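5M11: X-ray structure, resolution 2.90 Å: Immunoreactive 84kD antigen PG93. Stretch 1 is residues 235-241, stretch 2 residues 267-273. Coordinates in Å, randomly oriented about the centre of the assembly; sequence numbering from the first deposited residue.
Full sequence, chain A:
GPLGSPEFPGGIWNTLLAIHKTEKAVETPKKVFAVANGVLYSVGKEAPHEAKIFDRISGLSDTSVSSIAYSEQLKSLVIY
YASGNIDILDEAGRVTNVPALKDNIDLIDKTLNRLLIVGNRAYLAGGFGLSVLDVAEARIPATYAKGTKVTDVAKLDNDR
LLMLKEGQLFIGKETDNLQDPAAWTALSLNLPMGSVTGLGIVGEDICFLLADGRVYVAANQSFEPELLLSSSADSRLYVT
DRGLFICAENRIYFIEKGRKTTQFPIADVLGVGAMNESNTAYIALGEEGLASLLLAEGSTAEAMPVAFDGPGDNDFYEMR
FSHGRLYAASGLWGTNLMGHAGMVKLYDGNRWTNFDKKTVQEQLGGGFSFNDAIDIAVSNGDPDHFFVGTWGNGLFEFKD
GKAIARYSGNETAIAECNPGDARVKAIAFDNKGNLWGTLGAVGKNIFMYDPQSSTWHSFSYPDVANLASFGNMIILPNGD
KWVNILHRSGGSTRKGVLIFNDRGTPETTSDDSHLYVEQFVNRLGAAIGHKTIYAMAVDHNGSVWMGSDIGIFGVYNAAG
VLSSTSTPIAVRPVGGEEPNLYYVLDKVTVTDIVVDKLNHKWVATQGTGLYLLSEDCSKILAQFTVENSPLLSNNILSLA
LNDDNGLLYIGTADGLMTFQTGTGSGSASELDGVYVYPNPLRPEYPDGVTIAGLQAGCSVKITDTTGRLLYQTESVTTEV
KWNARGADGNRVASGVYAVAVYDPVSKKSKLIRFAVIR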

# COMPACT_ATOMS: atom_id res chain seq x y z
N SER A 235 22.43 -21.79 1.09
CA SER A 235 21.22 -22.62 1.17
C SER A 235 20.38 -22.10 2.30
O SER A 235 20.93 -21.48 3.22
CB SER A 235 21.60 -24.07 1.41
OG SER A 235 21.83 -24.75 0.19
N ARG A 236 19.05 -22.32 2.25
CA ARG A 236 18.16 -21.86 3.33
C ARG A 236 17.71 -23.06 4.19
O ARG A 236 17.51 -24.15 3.65
CB ARG A 236 16.94 -21.13 2.73
CG ARG A 236 17.24 -19.75 2.12
CD ARG A 236 16.57 -19.55 0.76
NE ARG A 236 17.30 -20.22 -0.32
CZ ARG A 236 16.76 -20.61 -1.47
NH1 ARG A 236 15.47 -20.38 -1.72
NH2 ARG A 236 17.50 -21.23 -2.39
N LEU A 237 17.55 -22.86 5.51
CA LEU A 237 17.07 -23.90 6.43
C LEU A 237 15.69 -23.55 6.98
O LEU A 237 15.54 -22.54 7.66
CB LEU A 237 18.05 -24.18 7.61
CG LEU A 237 17.50 -24.96 8.83
CD1 LEU A 237 17.37 -26.44 8.56
CD2 LEU A 237 18.41 -24.83 10.00
N TYR A 238 14.71 -24.41 6.71
CA TYR A 238 13.34 -24.26 7.22
C TYR A 238 13.17 -25.35 8.23
O TYR A 238 13.43 -26.52 7.95
CB TYR A 238 12.28 -24.29 6.10
CG TYR A 238 12.59 -23.25 5.06
CD1 TYR A 238 12.91 -21.94 5.42
CD2 TYR A 238 12.72 -23.59 3.72
CE1 TYR A 238 13.30 -21.00 4.47
CE2 TYR A 238 13.10 -22.65 2.76
CZ TYR A 238 13.39 -21.35 3.15
OH TYR A 238 13.75 -20.40 2.23
N VAL A 239 12.85 -24.94 9.44
CA VAL A 239 12.66 -25.82 10.58
C VAL A 239 11.18 -26.16 10.62
O VAL A 239 10.32 -25.34 10.27
CB VAL A 239 13.21 -25.20 11.90
CG1 VAL A 239 13.03 -26.14 13.09
CG2 VAL A 239 14.70 -24.87 11.74
N THR A 240 10.89 -27.41 10.97
CA THR A 240 9.57 -28.00 11.02
C THR A 240 9.61 -29.12 12.08
O THR A 240 10.68 -29.69 12.35
CB THR A 240 9.23 -28.44 9.57
OG1 THR A 240 8.64 -27.36 8.85
CG2 THR A 240 8.39 -29.65 9.49
N ASP A 241 8.45 -29.40 12.70
CA ASP A 241 8.23 -30.46 13.67
C ASP A 241 8.32 -31.85 13.00
O ASP A 241 8.51 -32.85 13.68
CB ASP A 241 6.84 -30.28 14.28
CG ASP A 241 6.73 -29.44 15.55
OD1 ASP A 241 7.71 -28.71 15.88
OD2 ASP A 241 5.68 -29.53 16.23
N ALA A 267 13.08 -25.96 -7.04
CA ALA A 267 13.84 -24.72 -7.08
C ALA A 267 13.11 -23.57 -6.36
O ALA A 267 11.90 -23.62 -6.17
CB ALA A 267 14.10 -24.32 -8.52
N ASP A 268 13.88 -22.53 -5.98
CA ASP A 268 13.45 -21.27 -5.38
C ASP A 268 12.32 -21.50 -4.36
O ASP A 268 11.15 -21.23 -4.64
CB ASP A 268 13.03 -20.26 -6.48
CG ASP A 268 14.01 -20.07 -7.65
OD1 ASP A 268 15.22 -19.92 -7.39
OD2 ASP A 268 13.54 -19.99 -8.82
N VAL A 269 12.70 -22.03 -3.19
CA VAL A 269 11.79 -22.34 -2.09
C VAL A 269 12.08 -21.36 -0.96
O VAL A 269 13.21 -21.31 -0.47
CB VAL A 269 11.89 -23.82 -1.63
CG1 VAL A 269 10.96 -24.10 -0.46
CG2 VAL A 269 11.61 -24.78 -2.79
N LEU A 270 11.06 -20.58 -0.56
CA LEU A 270 11.14 -19.50 0.42
C LEU A 270 10.58 -19.87 1.80
O LEU A 270 10.84 -19.17 2.80
CB LEU A 270 10.37 -18.28 -0.13
CG LEU A 270 10.89 -17.61 -1.40
CD1 LEU A 270 10.06 -16.42 -1.76
CD2 LEU A 270 12.35 -17.18 -1.27
N GLY A 271 9.81 -20.96 1.86
CA GLY A 271 9.21 -21.40 3.11
C GLY A 271 8.60 -22.77 3.00
O GLY A 271 8.31 -23.23 1.90
N VAL A 272 8.47 -23.46 4.15
CA VAL A 272 7.88 -24.80 4.24
C VAL A 272 7.06 -24.88 5.52
O VAL A 272 7.50 -24.35 6.55
CB VAL A 272 8.89 -25.99 4.15
CG1 VAL A 272 8.16 -27.33 4.10
CG2 VAL A 272 9.82 -25.89 2.94
N GLY A 273 5.90 -25.56 5.44
CA GLY A 273 4.98 -25.83 6.54
C GLY A 273 4.60 -27.29 6.62
O GLY A 273 4.20 -27.88 5.61

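The two stretches run in nearly the same direction, their end-to-end vectors 20° apart, and they bury 326 Å² between them. Contact comes from alternate residues of stretch 1: Arg236, Tyr238 and Thr240 point their CA-to-CB bonds toward stretch 2.

Ser235 lies out of reach, and its OG is hydrogen-bonded elsewhere in the structure. Arg236 begins the contact. The long side chain spans a wide gap: Arg236 CA is 8.0 Å from Leu270 CA. Arg236 NH1 ends 2.7 Å from Val269 O, so a charged nitrogen sits close to a backbone carbonyl oxygen. Leu237 is buried but out of reach of stretch 2.

Tyr238 is the centre of the contact, with 90 Å² covered by stretch 2. The hydroxyl reaches the same carbonyl as Arg236: Tyr238 OH donates a hydrogen bond to Val269 O at 2.9 Å. Gly271 lies over one face of the ring. Gly271 CA is 4.0 Å from the centroid of the Tyr238 ring and 6° off the ring normal, a CH-pi contact. A CB on Gly271 would point away from stretch 1. Two valines add apolar contacts. Tyr238 CE2 is 4.1 Å from Val269 CG1, and Tyr238 CD2 is 3.8 Å from Val272 CG2. Both valines are buried, as suits their branched apolar side chains. Tyrosine fits this place because its ring packs against apolar groups while its hydroxyl meets a polar backbone atom.

Val239 points away and adds almost nothing. Thr240 again points toward stretch 2, but its approach is looser: Thr240 OG1 is 4.0 Å from Val272 O. That hydroxyl instead makes a weak hydrogen bond within its own stretch, from Thr240 OG1 to Val239 O at 3.0 Å. Asp241 is exposed and out of reach, so the contact ends at Thr240.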